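Local coordinates for putative carboxynorspermidine decarboxylase protein (Sinorhizobium meliloti, PDB 3MT1) that probably catalyses the pyridoxal 5'-phosphate-dependent decarboxylation of carboxynorspermidine and carboxyspermidine, giving norspermidine and spermidine, at residues Phe355-Ala358 and Asp359-Ser363; Ala234-Thr237 and Lys238-Thr241; Arg217-Ser220 and Asp221-Val225; Asp205-Val209 and Asp210-Ala214. One frame throughout, in Å; residues are numbered along the deposited sequence.

Interaction 1: Phe355-Ala358 and Asp359-Ser363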
ATOM      1  N   PHE B 355     -13.525   5.075   8.829  1.00 33.19           N
ATOM      2  CA  PHE B 355     -13.472   5.228   7.391  1.00 32.32           C
ATOM      3  C   PHE B 355     -14.729   4.654   6.776  1.00 33.96           C
ATOM      4  O   PHE B 355     -15.149   3.548   7.108  1.00 35.92           O
ATOM      5  CB  PHE B 355     -12.203   4.630   6.793  1.00 30.72           C
ATOM      6  CG  PHE B 355     -10.914   5.194   7.396  1.00 30.31           C
ATOM      7  CD1 PHE B 355     -10.212   4.488   8.370  1.00 28.51           C
ATOM      8  CD2 PHE B 355     -10.426   6.444   6.999  1.00 28.56           C
ATOM      9  CE1 PHE B 355      -9.046   5.013   8.930  1.00 28.69           C
ATOM     10  CE2 PHE B 355      -9.286   6.973   7.543  1.00 25.75           C
ATOM     11  CZ  PHE B 355      -8.577   6.268   8.503  1.00 27.99           C
ATOM     12  N   THR B 356     -15.356   5.431   5.901  1.00 34.27           N
ATOM     13  CA  THR B 356     -16.665   5.111   5.420  1.00 34.58           C
ATOM     14  C   THR B 356     -16.611   4.933   3.905  1.00 34.32           C
ATOM     15  O   THR B 356     -15.585   5.199   3.272  1.00 33.59           O
ATOM     16  CB  THR B 356     -17.592   6.266   5.737  1.00 37.22           C
ATOM     17  OG1 THR B 356     -17.208   7.373   4.930  1.00 34.81           O
ATOM     18  CG2 THR B 356     -17.483   6.659   7.203  1.00 36.13           C
ATOM     19  N   TYR B 357     -17.728   4.520   3.326  1.00 35.14           N
ATOM     20  CA  TYR B 357     -17.855   4.383   1.889  1.00 34.05           C
ATOM     21  C   TYR B 357     -17.389   5.636   1.137  1.00 33.56           C
ATOM     22  O   TYR B 357     -16.682   5.560   0.113  1.00 31.86           O
ATOM     23  CB  TYR B 357     -19.314   4.021   1.511  1.00 36.30           C
ATOM     24  CG  TYR B 357     -19.517   4.010   0.032  1.00 33.87           C
ATOM     25  CD1 TYR B 357     -19.032   2.952  -0.737  1.00 32.85           C
ATOM     26  CD2 TYR B 357     -20.144   5.068  -0.615  1.00 35.10           C
ATOM     27  CE1 TYR B 357     -19.200   2.932  -2.107  1.00 33.53           C
ATOM     28  CE2 TYR B 357     -20.311   5.067  -2.005  1.00 34.71           C
ATOM     29  CZ  TYR B 357     -19.827   3.989  -2.729  1.00 33.28           C
ATOM     30  OH  TYR B 357     -19.931   3.955  -4.077  1.00 34.00           O
ATOM     31  N   ALA B 358     -17.790   6.790   1.647  1.00 35.29           N
ATOM     32  CA  ALA B 358     -17.461   8.057   1.008  1.00 35.80           C
ATOM     33  C   ALA B 358     -15.930   8.292   0.989  1.00 33.66           C
ATOM     34  O   ALA B 358     -15.418   8.891   0.056  1.00 34.10           O
ATOM     35  CB  ALA B 358     -18.201   9.208   1.698  1.00 38.69           C
ATOM     36  N   ASP B 359     -15.194   7.822   1.999  1.00 31.71           N
ATOM     37  CA  ASP B 359     -13.744   7.841   1.909  1.00 29.52           C
ATOM     38  C   ASP B 359     -13.312   6.969   0.749  1.00 27.52           C
ATOM     39  O   ASP B 359     -12.603   7.421  -0.122  1.00 28.06           O
ATOM     40  CB  ASP B 359     -13.107   7.378   3.207  1.00 29.19           C
ATOM     41  CG  ASP B 359     -13.318   8.356   4.323  1.00 34.26           C
ATOM     42  OD1 ASP B 359     -12.919   9.517   4.160  1.00 38.11           O
ATOM     43  OD2 ASP B 359     -13.903   7.988   5.376  1.00 41.74           O
ATOM     44  N   TYR B 360     -13.771   5.725   0.693  1.00 26.16           N
ATOM     45  CA  TYR B 360     -13.397   4.867  -0.421  1.00 24.91           C
ATOM     46  C   TYR B 360     -13.693   5.503  -1.766  1.00 26.47           C
ATOM     47  O   TYR B 360     -12.801   5.611  -2.598  1.00 25.05           O
ATOM     48  CB  TYR B 360     -14.092   3.514  -0.314  1.00 24.37           C
ATOM     49  CG  TYR B 360     -13.986   2.631  -1.530  1.00 21.45           C
ATOM     50  CD1 TYR B 360     -12.763   2.054  -1.916  1.00 21.06           C
ATOM     51  CD2 TYR B 360     -15.123   2.314  -2.261  1.00 21.97           C
ATOM     52  CE1 TYR B 360     -12.698   1.204  -3.041  1.00 22.66           C
ATOM     53  CE2 TYR B 360     -15.076   1.490  -3.361  1.00 20.28           C
ATOM     54  CZ  TYR B 360     -13.886   0.944  -3.747  1.00 23.16           C
ATOM     55  OH  TYR B 360     -13.892   0.112  -4.821  1.00 27.49           O
ATOM     56  N   GLU B 361     -14.944   5.964  -1.945  1.00 29.38           N
ATOM     57  CA  GLU B 361     -15.431   6.432  -3.240  1.00 31.38           C
ATOM     58  C   GLU B 361     -14.633   7.633  -3.700  1.00 33.06           C
ATOM     59  O   GLU B 361     -14.260   7.734  -4.883  1.00 32.65           O
ATOM     60  CB  GLU B 361     -16.901   6.830  -3.174  1.00 33.93           C
ATOM     61  CG  GLU B 361     -17.550   6.849  -4.535  1.00 37.65           C
ATOM     62  CD  GLU B 361     -18.886   7.544  -4.573  1.00 46.14           C
ATOM     63  OE1 GLU B 361     -19.822   7.007  -5.237  1.00 48.50           O
ATOM     64  OE2 GLU B 361     -18.995   8.625  -3.954  1.00 49.83           O
ATOM     65  N   GLN B 362     -14.395   8.535  -2.740  1.00 34.44           N
ATOM     66  CA  GLN B 362     -13.633   9.765  -2.936  1.00 36.23           C
ATOM     67  C   GLN B 362     -12.122   9.549  -3.180  1.00 35.09           C
ATOM     68  O   GLN B 362     -11.428  10.446  -3.668  1.00 36.75           O
ATOM     69  CB  GLN B 362     -13.883  10.731  -1.760  1.00 37.99           C
ATOM     70  CG  GLN B 362     -15.255  11.387  -1.860  1.00 41.86           C
ATOM     71  CD  GLN B 362     -15.779  11.897  -0.530  1.00 47.92           C
ATOM     72  OE1 GLN B 362     -15.070  11.927   0.475  1.00 48.85           O
ATOM     73  NE2 GLN B 362     -17.047  12.279  -0.512  1.00 51.58           N
ATOM     74  N   SER B 363     -11.610   8.372  -2.877  1.00 32.53           N
ATOM     75  CA  SER B 363     -10.237   8.108  -3.230  1.00 32.79           C
ATOM     76  C   SER B 363     -10.067   7.675  -4.697  1.00 33.25           C
ATOM     77  O   SER B 363      -8.948   7.617  -5.179  1.00 34.05           O
ATOM     78  CB  SER B 363      -9.633   7.065  -2.295  1.00 31.65           C
ATOM     79  OG  SER B 363     -10.182   5.805  -2.598  1.00 31.72           O
TER
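Asp359 turns its carboxylate back under the start of helix 357-362 and takes the backbone N-H of Thr356: Thr356 N lies 3.0 Å from Asp359 OD2, the bond is nearly straight (166°), and it uses the anti lone pair of that oxygen. The Asp359 torsion (chi1 -69°, CG anti to the carbonyl carbon) carries OD2 to this N-H, while Arg353 forms a salt bridge with the same atom. On the buried flank, Glu361 CB sits over one face of the Tyr357 ring, 4.0 Å from Tyr357 CE2, and Tyr357 CE1 comes to the edge of the Tyr360 ring, 4.1 Å from Tyr360 CD2. With Thr356 at the N-cap, the Asp359 bond is one half of a capping box; Thr356 OG1 adds just a long, weak bond to Asp359 OD2 (3.4 Å). Arg64 of the second subunit makes a cation-pi contact with Tyr357, and Arg69 of that subunit a salt bridge with Glu361 OE1, for the helix lies at the dimer interface. The exposed Gln362 side chain packs more loosely: it runs extended past Ala358, its NE2 4.0 Å from Ala358 CB, and the backbone bond from Gln362 N to Ala358 O spans 3.0 Å.

Interaction 2: Ala234-Thr237 and Lys238-Thr241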
ATOM      1  N   ALA B 234      10.867   2.954  17.741  1.00 37.28           N
ATOM      2  CA  ALA B 234      11.056   2.917  19.186  1.00 36.55           C
ATOM      3  C   ALA B 234      10.024   3.746  20.000  1.00 36.54           C
ATOM      4  O   ALA B 234       9.808   3.506  21.196  1.00 37.88           O
ATOM      5  CB  ALA B 234      12.479   3.279  19.548  1.00 35.79           C
ATOM      6  N   SER B 235       9.380   4.717  19.365  1.00 34.75           N
ATOM      7  CA  SER B 235       8.330   5.480  20.033  1.00 34.37           C
ATOM      8  C   SER B 235       7.065   4.665  20.280  1.00 34.44           C
ATOM      9  O   SER B 235       6.330   4.900  21.245  1.00 35.11           O
ATOM     10  CB  SER B 235       7.950   6.677  19.165  1.00 33.32           C
ATOM     11  OG  SER B 235       9.109   7.418  18.868  1.00 35.23           O
ATOM     12  N   ILE B 236       6.834   3.699  19.404  1.00 33.04           N
ATOM     13  CA  ILE B 236       5.514   3.185  19.199  1.00 33.00           C
ATOM     14  C   ILE B 236       5.444   1.666  19.421  1.00 33.69           C
ATOM     15  O   ILE B 236       4.373   1.056  19.326  1.00 33.25           O
ATOM     16  CB  ILE B 236       5.053   3.661  17.807  1.00 32.28           C
ATOM     17  CG1 ILE B 236       3.737   4.344  17.926  1.00 33.90           C
ATOM     18  CG2 ILE B 236       5.164   2.623  16.658  1.00 31.83           C
ATOM     19  CD1 ILE B 236       3.918   5.770  18.299  1.00 35.89           C
ATOM     20  N   THR B 237       6.616   1.098  19.718  1.00 33.58           N
ATOM     21  CA  THR B 237       6.840  -0.322  19.914  1.00 34.59           C
ATOM     22  C   THR B 237       5.834  -0.906  20.910  1.00 36.65           C
ATOM     23  O   THR B 237       5.622  -0.353  21.987  1.00 37.34           O
ATOM     24  CB  THR B 237       8.338  -0.573  20.344  1.00 34.93           C
ATOM     25  OG1 THR B 237       8.734  -1.929  20.082  1.00 37.84           O
ATOM     26  CG2 THR B 237       8.585  -0.256  21.820  1.00 34.04           C
ATOM     27  N   LYS B 238       5.190  -2.010  20.531  1.00 41.23           N
ATOM     28  CA  LYS B 238       4.299  -2.769  21.441  1.00 42.75           C
ATOM     29  C   LYS B 238       3.153  -1.943  22.039  1.00 42.36           C
ATOM     30  O   LYS B 238       2.564  -2.327  23.058  1.00 44.09           O
ATOM     31  CB  LYS B 238       5.117  -3.416  22.575  1.00 46.19           C
ATOM     32  CG  LYS B 238       6.107  -4.468  22.087  1.00 50.14           C
ATOM     33  CD  LYS B 238       7.022  -4.896  23.219  1.00 58.29           C
ATOM     34  CE  LYS B 238       8.510  -4.764  22.806  1.00 63.61           C
ATOM     35  NZ  LYS B 238       8.902  -5.698  21.688  1.00 62.03           N
ATOM     36  N   SER B 239       2.845  -0.813  21.420  1.00 40.39           N
ATOM     37  CA  SER B 239       1.859   0.081  21.979  1.00 41.20           C
ATOM     38  C   SER B 239       0.498  -0.180  21.420  1.00 39.36           C
ATOM     39  O   SER B 239      -0.502   0.166  22.059  1.00 40.75           O
ATOM     40  CB  SER B 239       2.190   1.539  21.694  1.00 41.56           C
ATOM     41  OG  SER B 239       1.767   1.871  20.380  1.00 39.79           O
ATOM     42  N   THR B 240       0.458  -0.749  20.217  1.00 37.18           N
ATOM     43  CA  THR B 240      -0.764  -0.775  19.436  1.00 35.39           C
ATOM     44  C   THR B 240      -1.063  -2.170  18.900  1.00 34.75           C
ATOM     45  O   THR B 240      -0.167  -2.888  18.527  1.00 33.23           O
ATOM     46  CB  THR B 240      -0.620   0.215  18.258  1.00 34.64           C
ATOM     47  OG1 THR B 240      -0.308   1.527  18.777  1.00 36.31           O
ATOM     48  CG2 THR B 240      -1.887   0.276  17.373  1.00 31.65           C
ATOM     49  N   THR B 241      -2.342  -2.530  18.831  1.00 35.49           N
ATOM     50  CA  THR B 241      -2.759  -3.794  18.220  1.00 35.67           C
ATOM     51  C   THR B 241      -3.692  -3.559  17.027  1.00 35.14           C
ATOM     52  O   THR B 241      -4.332  -2.498  16.932  1.00 36.02           O
ATOM     53  CB  THR B 241      -3.486  -4.682  19.234  1.00 37.17           C
ATOM     54  OG1 THR B 241      -4.545  -3.916  19.841  1.00 40.00           O
ATOM     55  CG2 THR B 241      -2.505  -5.191  20.343  1.00 37.41           C
TER
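Ile236 meets Ser239 through its carbonyl, which accepts two bonds from that one residue: Ser239 N reaches Ile236 O at 3.2 Å and Ser239 OG reaches Ile236 O at 2.9 Å, both from the same face of the carbonyl plane. The N-H stands 39° out of that plane. Ser239 OG lies between its own backbone N and carbonyl carbon (chi1 81°), which brings the hydroxyl round to the same oxygen as the N-H; it also accepts a bond from Thr240 OG1 (2.6 Å to Ser239 OG), so its rotation is fixed from two sides. Ile236 CG1 packs 4.0 Å from Ser239 OG, and the isoleucine side chain also touches Leu14 and Met48. Next along the chain, Thr237 lies side by side with Lys238, both side chains pointing the same way, Lys238 CE 3.9 Å from Thr237 OG1. That hydroxyl has a weak bond to His201, and Thr237 O accepts from Asn17. Lys238, with positive phi (57°), takes the third position of the turn and gives its N-H to Asp320. Ile236 to Ser239 thus form a type II beta turn, which takes the chain from the short helix 233-236, which begins at the predicted substrate-binding Glu233, into strand 240-251, the crossing from barrel to beta domain characteristic of class-II Orn/Lys/Arg decarboxylases.

Interaction 3: Arg217-Ser220 and Asp221-Val225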
ATOM      1  N   ARG B 217      26.160  11.301  25.959  1.00 56.58           N
ATOM      2  CA  ARG B 217      26.829  12.416  26.620  1.00 58.72           C
ATOM      3  C   ARG B 217      28.254  12.626  26.106  1.00 59.77           C
ATOM      4  O   ARG B 217      28.652  13.751  25.788  1.00 59.62           O
ATOM      5  CB  ARG B 217      26.851  12.221  28.138  1.00 60.95           C
ATOM      6  CG  ARG B 217      25.660  12.826  28.879  1.00 62.33           C
ATOM      7  CD  ARG B 217      26.076  13.741  30.045  1.00 65.51           C
ATOM      8  NE  ARG B 217      24.895  14.290  30.714  1.00 68.16           N
ATOM      9  CZ  ARG B 217      24.246  15.393  30.339  1.00 70.13           C
ATOM     10  NH1 ARG B 217      24.653  16.103  29.296  1.00 70.08           N
ATOM     11  NH2 ARG B 217      23.170  15.795  31.002  1.00 72.53           N
ATOM     12  N   ALA B 218      29.009  11.535  26.026  1.00 61.09           N
ATOM     13  CA  ALA B 218      30.434  11.596  25.694  1.00 62.98           C
ATOM     14  C   ALA B 218      30.683  12.040  24.239  1.00 62.10           C
ATOM     15  O   ALA B 218      31.635  12.768  23.939  1.00 63.02           O
ATOM     16  CB  ALA B 218      31.097  10.269  25.986  1.00 64.26           C
ATOM     17  N   PHE B 219      29.822  11.605  23.336  1.00 60.23           N
ATOM     18  CA  PHE B 219      29.920  12.048  21.966  1.00 59.54           C
ATOM     19  C   PHE B 219      29.619  13.541  21.900  1.00 59.61           C
ATOM     20  O   PHE B 219      30.334  14.291  21.252  1.00 60.89           O
ATOM     21  CB  PHE B 219      28.942  11.286  21.090  1.00 57.54           C
ATOM     22  CG  PHE B 219      29.022  11.655  19.652  1.00 55.63           C
ATOM     23  CD1 PHE B 219      28.302  12.738  19.160  1.00 52.97           C
ATOM     24  CD2 PHE B 219      29.819  10.915  18.778  1.00 55.40           C
ATOM     25  CE1 PHE B 219      28.382  13.085  17.820  1.00 52.00           C
ATOM     26  CE2 PHE B 219      29.915  11.252  17.438  1.00 53.28           C
ATOM     27  CZ  PHE B 219      29.195  12.339  16.952  1.00 53.18           C
ATOM     28  N   SER B 220      28.556  13.965  22.574  1.00 59.01           N
ATOM     29  CA  SER B 220      28.147  15.352  22.565  1.00 58.65           C
ATOM     30  C   SER B 220      29.176  16.230  23.273  1.00 60.85           C
ATOM     31  O   SER B 220      29.376  17.378  22.885  1.00 61.31           O
ATOM     32  CB  SER B 220      26.774  15.493  23.218  1.00 57.41           C
ATOM     33  OG  SER B 220      26.524  16.841  23.584  1.00 58.10           O
ATOM     34  N   ASP B 221      29.823  15.688  24.305  1.00 62.66           N
ATOM     35  CA  ASP B 221      30.845  16.431  25.061  1.00 64.79           C
ATOM     36  C   ASP B 221      32.125  16.609  24.244  1.00 65.81           C
ATOM     37  O   ASP B 221      32.586  17.725  24.033  1.00 66.80           O
ATOM     38  CB  ASP B 221      31.149  15.751  26.404  1.00 66.16           C
ATOM     39  CG  ASP B 221      30.184  16.168  27.512  1.00 67.19           C
ATOM     40  OD1 ASP B 221      29.332  17.059  27.288  1.00 67.39           O
ATOM     41  OD2 ASP B 221      30.275  15.605  28.625  1.00 69.80           O
ATOM     42  N   ARG B 222      32.679  15.503  23.773  1.00 66.21           N
ATOM     43  CA  ARG B 222      33.844  15.520  22.910  1.00 67.34           C
ATOM     44  C   ARG B 222      33.683  16.527  21.766  1.00 65.78           C
ATOM     45  O   ARG B 222      34.543  17.381  21.575  1.00 66.93           O
ATOM     46  CB  ARG B 222      34.116  14.105  22.364  1.00 68.29           C
ATOM     47  CG  ARG B 222      35.164  14.028  21.254  1.00 71.24           C
ATOM     48  CD  ARG B 222      35.468  12.610  20.861  1.00 73.77           C
ATOM     49  NE  ARG B 222      36.459  12.027  21.750  1.00 79.44           N
ATOM     50  CZ  ARG B 222      37.215  10.976  21.439  1.00 83.29           C
ATOM     51  NH1 ARG B 222      37.103  10.378  20.253  1.00 83.26           N
ATOM     52  NH2 ARG B 222      38.089  10.522  22.322  1.00 85.61           N
ATOM     53  N   TYR B 223      32.577  16.446  21.024  1.00 62.83           N
ATOM     54  CA  TYR B 223      32.450  17.230  19.788  1.00 61.17           C
ATOM     55  C   TYR B 223      31.774  18.599  19.922  1.00 59.30           C
ATOM     56  O   TYR B 223      31.780  19.384  18.970  1.00 58.65           O
ATOM     57  CB  TYR B 223      31.827  16.384  18.667  1.00 59.89           C
ATOM     58  CG  TYR B 223      32.698  15.200  18.278  1.00 62.78           C
ATOM     59  CD1 TYR B 223      33.859  15.385  17.517  1.00 65.39           C
ATOM     60  CD2 TYR B 223      32.383  13.902  18.692  1.00 61.77           C
ATOM     61  CE1 TYR B 223      34.669  14.318  17.174  1.00 66.40           C
ATOM     62  CE2 TYR B 223      33.190  12.825  18.347  1.00 63.06           C
ATOM     63  CZ  TYR B 223      34.330  13.038  17.587  1.00 66.52           C
ATOM     64  OH  TYR B 223      35.156  11.980  17.251  1.00 68.36           O
ATOM     65  N   GLY B 224      31.221  18.893  21.098  1.00 58.46           N
ATOM     66  CA  GLY B 224      30.465  20.141  21.333  1.00 57.25           C
ATOM     67  C   GLY B 224      29.293  20.367  20.374  1.00 54.99           C
ATOM     68  O   GLY B 224      29.146  21.461  19.816  1.00 54.82           O
ATOM     69  N   VAL B 225      28.483  19.319  20.172  1.00 52.98           N
ATOM     70  CA  VAL B 225      27.313  19.342  19.288  1.00 50.63           C
ATOM     71  C   VAL B 225      26.043  18.963  20.059  1.00 49.40           C
ATOM     72  O   VAL B 225      26.109  18.248  21.050  1.00 50.12           O
ATOM     73  CB  VAL B 225      27.454  18.354  18.048  1.00 50.25           C
ATOM     74  CG1 VAL B 225      28.582  18.776  17.072  1.00 50.89           C
ATOM     75  CG2 VAL B 225      27.620  16.899  18.483  1.00 49.03           C
TER
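Phe219 and Tyr223 meet one turn apart near the C-terminal end of helix 209-223, where a Schellman motif ends the helix of a beta-alpha-beta unit in the barrel and leads into strand 226-229. The aromatic contact is oblique: ring planes 49° apart, centroids 4.9 Å apart. Tyr223 CD2 stands over the centre of one Phe219 face, and the closest carbons are Phe219 CE2 and Tyr223 CE2 at 3.7 Å. Phe219 reaches that position with CG anti to its backbone N (chi1 -178°). The apolar packing continues beyond the helix end, where Val225 CG2 lies 3.9 Å from Phe219 CE1; Leu177 and Ile188 of helix 170-190 and Ile227 of the next strand also touch the phenylalanine. Replacing Phe219 with alanine would probably open a gap between Tyr223, Val225 and helix 170-190, and leave the Tyr223 ring with less to rest on. At the polar edge of this packing, Glu181 OE2 bonds Tyr223 OH and forms a salt bridge with Arg222 NH1, while Arg222 CG covers a face of the Tyr223 ring. Among the backbone bonds, Tyr223 N to Phe219 O (3.1 Å) is a regular helical one, whereas the two of the Schellman turn are weak: Val225 N to Ser220 O at 3.5 Å and Gly224 N to Asp221 O at 3.4 Å. Gly224 makes the turn with positive phi. A side-chain bond supplements them: Ser220 OG donates to Val225 O over 2.9 Å, the hydroxyl almost in line with the C=O (172°).

Interaction 4: Asp205-Val209 and Asp210-Ala214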
ATOM      1  N   ASP B 205      12.421  -3.395  26.373  1.00 56.79           N
ATOM      2  CA  ASP B 205      12.625  -3.786  27.763  1.00 60.42           C
ATOM      3  C   ASP B 205      14.053  -4.333  27.840  1.00 61.92           C
ATOM      4  O   ASP B 205      14.484  -5.034  26.919  1.00 62.24           O
ATOM      5  CB  ASP B 205      11.584  -4.823  28.213  1.00 62.03           C
ATOM      6  CG  ASP B 205      10.143  -4.304  28.122  1.00 63.14           C
ATOM      7  OD1 ASP B 205       9.917  -3.062  28.091  1.00 63.55           O
ATOM      8  OD2 ASP B 205       9.223  -5.150  28.076  1.00 65.03           O
ATOM      9  N   ASP B 206      14.794  -3.962  28.888  1.00 63.05           N
ATOM     10  CA  ASP B 206      16.135  -4.498  29.125  1.00 64.33           C
ATOM     11  C   ASP B 206      17.247  -3.782  28.360  1.00 62.41           C
ATOM     12  O   ASP B 206      18.426  -4.102  28.521  1.00 63.49           O
ATOM     13  CB  ASP B 206      16.181  -6.007  28.840  1.00 66.49           C
ATOM     14  CG  ASP B 206      15.268  -6.818  29.775  1.00 70.08           C
ATOM     15  OD1 ASP B 206      15.325  -6.570  31.017  1.00 71.38           O
ATOM     16  OD2 ASP B 206      14.512  -7.695  29.254  1.00 69.15           O
ATOM     17  N   TYR B 207      16.902  -2.797  27.546  1.00 58.93           N
ATOM     18  CA  TYR B 207      17.959  -2.005  26.929  1.00 57.09           C
ATOM     19  C   TYR B 207      18.743  -1.218  27.998  1.00 58.22           C
ATOM     20  O   TYR B 207      18.139  -0.708  28.971  1.00 58.11           O
ATOM     21  CB  TYR B 207      17.382  -1.062  25.889  1.00 54.13           C
ATOM     22  CG  TYR B 207      18.385  -0.556  24.882  1.00 50.43           C
ATOM     23  CD1 TYR B 207      18.658  -1.289  23.711  1.00 47.35           C
ATOM     24  CD2 TYR B 207      19.048   0.657  25.085  1.00 46.10           C
ATOM     25  CE1 TYR B 207      19.571  -0.831  22.773  1.00 44.35           C
ATOM     26  CE2 TYR B 207      19.954   1.131  24.162  1.00 45.34           C
ATOM     27  CZ  TYR B 207      20.219   0.382  23.006  1.00 45.75           C
ATOM     28  OH  TYR B 207      21.118   0.868  22.086  1.00 43.97           O
ATOM     29  N   PRO B 208      20.091  -1.134  27.834  1.00 58.85           N
ATOM     30  CA  PRO B 208      20.930  -0.421  28.815  1.00 59.65           C
ATOM     31  C   PRO B 208      20.822   1.070  28.568  1.00 58.18           C
ATOM     32  O   PRO B 208      21.749   1.707  28.062  1.00 56.82           O
ATOM     33  CB  PRO B 208      22.343  -0.927  28.525  1.00 61.41           C
ATOM     34  CG  PRO B 208      22.211  -1.967  27.372  1.00 60.21           C
ATOM     35  CD  PRO B 208      20.894  -1.695  26.732  1.00 58.31           C
ATOM     36  N   VAL B 209      19.664   1.602  28.941  1.00 57.75           N
ATOM     37  CA  VAL B 209      19.277   2.968  28.665  1.00 57.00           C
ATOM     38  C   VAL B 209      20.259   4.006  29.231  1.00 57.81           C
ATOM     39  O   VAL B 209      20.450   5.082  28.652  1.00 56.27           O
ATOM     40  CB  VAL B 209      17.812   3.183  29.138  1.00 56.91           C
ATOM     41  CG1 VAL B 209      17.421   4.638  29.126  1.00 56.78           C
ATOM     42  CG2 VAL B 209      16.862   2.410  28.220  1.00 55.90           C
ATOM     43  N   ASP B 210      20.915   3.654  30.337  1.00 60.60           N
ATOM     44  CA  ASP B 210      21.801   4.577  31.058  1.00 61.51           C
ATOM     45  C   ASP B 210      23.225   4.530  30.542  1.00 61.15           C
ATOM     46  O   ASP B 210      23.859   5.564  30.380  1.00 61.12           O
ATOM     47  CB  ASP B 210      21.755   4.290  32.549  1.00 64.32           C
ATOM     48  CG  ASP B 210      20.391   4.593  33.155  1.00 66.48           C
ATOM     49  OD1 ASP B 210      19.990   5.789  33.186  1.00 68.51           O
ATOM     50  OD2 ASP B 210      19.723   3.629  33.600  1.00 69.14           O
ATOM     51  N   ALA B 211      23.720   3.334  30.277  1.00 61.04           N
ATOM     52  CA  ALA B 211      24.922   3.189  29.482  1.00 60.86           C
ATOM     53  C   ALA B 211      24.787   3.983  28.156  1.00 58.25           C
ATOM     54  O   ALA B 211      25.646   4.786  27.801  1.00 58.95           O
ATOM     55  CB  ALA B 211      25.184   1.700  29.211  1.00 62.07           C
ATOM     56  N   PHE B 212      23.695   3.769  27.440  1.00 55.47           N
ATOM     57  CA  PHE B 212      23.422   4.451  26.165  1.00 52.78           C
ATOM     58  C   PHE B 212      23.346   5.993  26.260  1.00 51.77           C
ATOM     59  O   PHE B 212      23.859   6.685  25.379  1.00 49.90           O
ATOM     60  CB  PHE B 212      22.140   3.864  25.587  1.00 50.79           C
ATOM     61  CG  PHE B 212      21.562   4.623  24.448  1.00 48.93           C
ATOM     62  CD1 PHE B 212      22.079   4.487  23.167  1.00 48.30           C
ATOM     63  CD2 PHE B 212      20.444   5.433  24.638  1.00 47.90           C
ATOM     64  CE1 PHE B 212      21.515   5.160  22.092  1.00 46.40           C
ATOM     65  CE2 PHE B 212      19.881   6.119  23.572  1.00 47.26           C
ATOM     66  CZ  PHE B 212      20.415   5.973  22.289  1.00 45.79           C
ATOM     67  N   SER B 213      22.691   6.496  27.313  1.00 52.04           N
ATOM     68  CA  SER B 213      22.692   7.923  27.666  1.00 52.84           C
ATOM     69  C   SER B 213      24.090   8.460  27.915  1.00 53.99           C
ATOM     70  O   SER B 213      24.421   9.569  27.494  1.00 53.40           O
ATOM     71  CB  SER B 213      21.877   8.169  28.934  1.00 53.57           C
ATOM     72  OG  SER B 213      20.490   7.994  28.681  1.00 55.07           O
ATOM     73  N   ALA B 214      24.900   7.662  28.608  1.00 56.04           N
ATOM     74  CA  ALA B 214      26.266   8.042  28.966  1.00 57.91           C
ATOM     75  C   ALA B 214      27.145   8.093  27.722  1.00 57.60           C
ATOM     76  O   ALA B 214      28.034   8.928  27.605  1.00 59.01           O
ATOM     77  CB  ALA B 214      26.823   7.064  29.961  1.00 59.91           C
TER
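Ser213 holds the carbonyl of Val209 with two bonds from opposite faces of its plane: Ser213 N lies 3.0 Å from Val209 O, and Ser213 OG lies 2.9 Å from the same oxygen. The hydroxyl is set by chi1 (-71°), which places OG beside the serine's own backbone N and so within reach of the carbonyl one turn back. With an alanine here, the second donor to Val209 O would be gone, and the first turn is likely to be held less firmly, by the Ser213 N-H alone. One residue earlier, Phe212 N gives an almost straight bond to Pro208 O (2.9 Å, 168°). Pro208, the N-cap residue, is also the centre of an inverse gamma turn, with a weak bond from Val209 N to Tyr207 O (2.8 Å). Outside the backbone, Tyr207 and Phe212 form a T-shaped pair: the tyrosine turns its edge to the phenylalanine's face, planes 81° apart and centroids 5.7 Å apart. Tyr207 CE2 leads, 3.8 Å from Phe212 CB, while Pro208 CD lies over one face of the Tyr207 ring, toward its rim. Pro208 CB also packs against Ala211 CB at 3.9 Å, on the exposed side. Inward, Phe173 meets Phe212 edge-to-face and Phe170 touches Tyr207, Pro208 and Phe212. The exposed Asp210 bonds His23 of helix 11-28 through OD1. The gamma turn, N-cap and aromatic pair lie at the start of helix 209-223, the helix that follows the seventh strand of the eight-stranded alpha/beta barrel.

Interactions 4 and 3 stand at the start and end of helix 209-223, their centres about 17 Å apart, so they frame one barrel helix. After strand 226-229 the chain reaches interaction 2, which lies about 18 Å from interaction 4 between centres and about 5 Å between nearest atoms. Interaction 2 is the contact near the predicted substrate site: the Thr237 side chain is about 5 Å from that of Glu233, and the Ile236 side chain about 11 Å from that of Asp269. Interaction 1 sits apart, about 28 Å from interaction 2 and 51 Å from interaction 3 between centres, on the opposite side of the chain's centre from interactions 3 and 4, where it meets the second subunit.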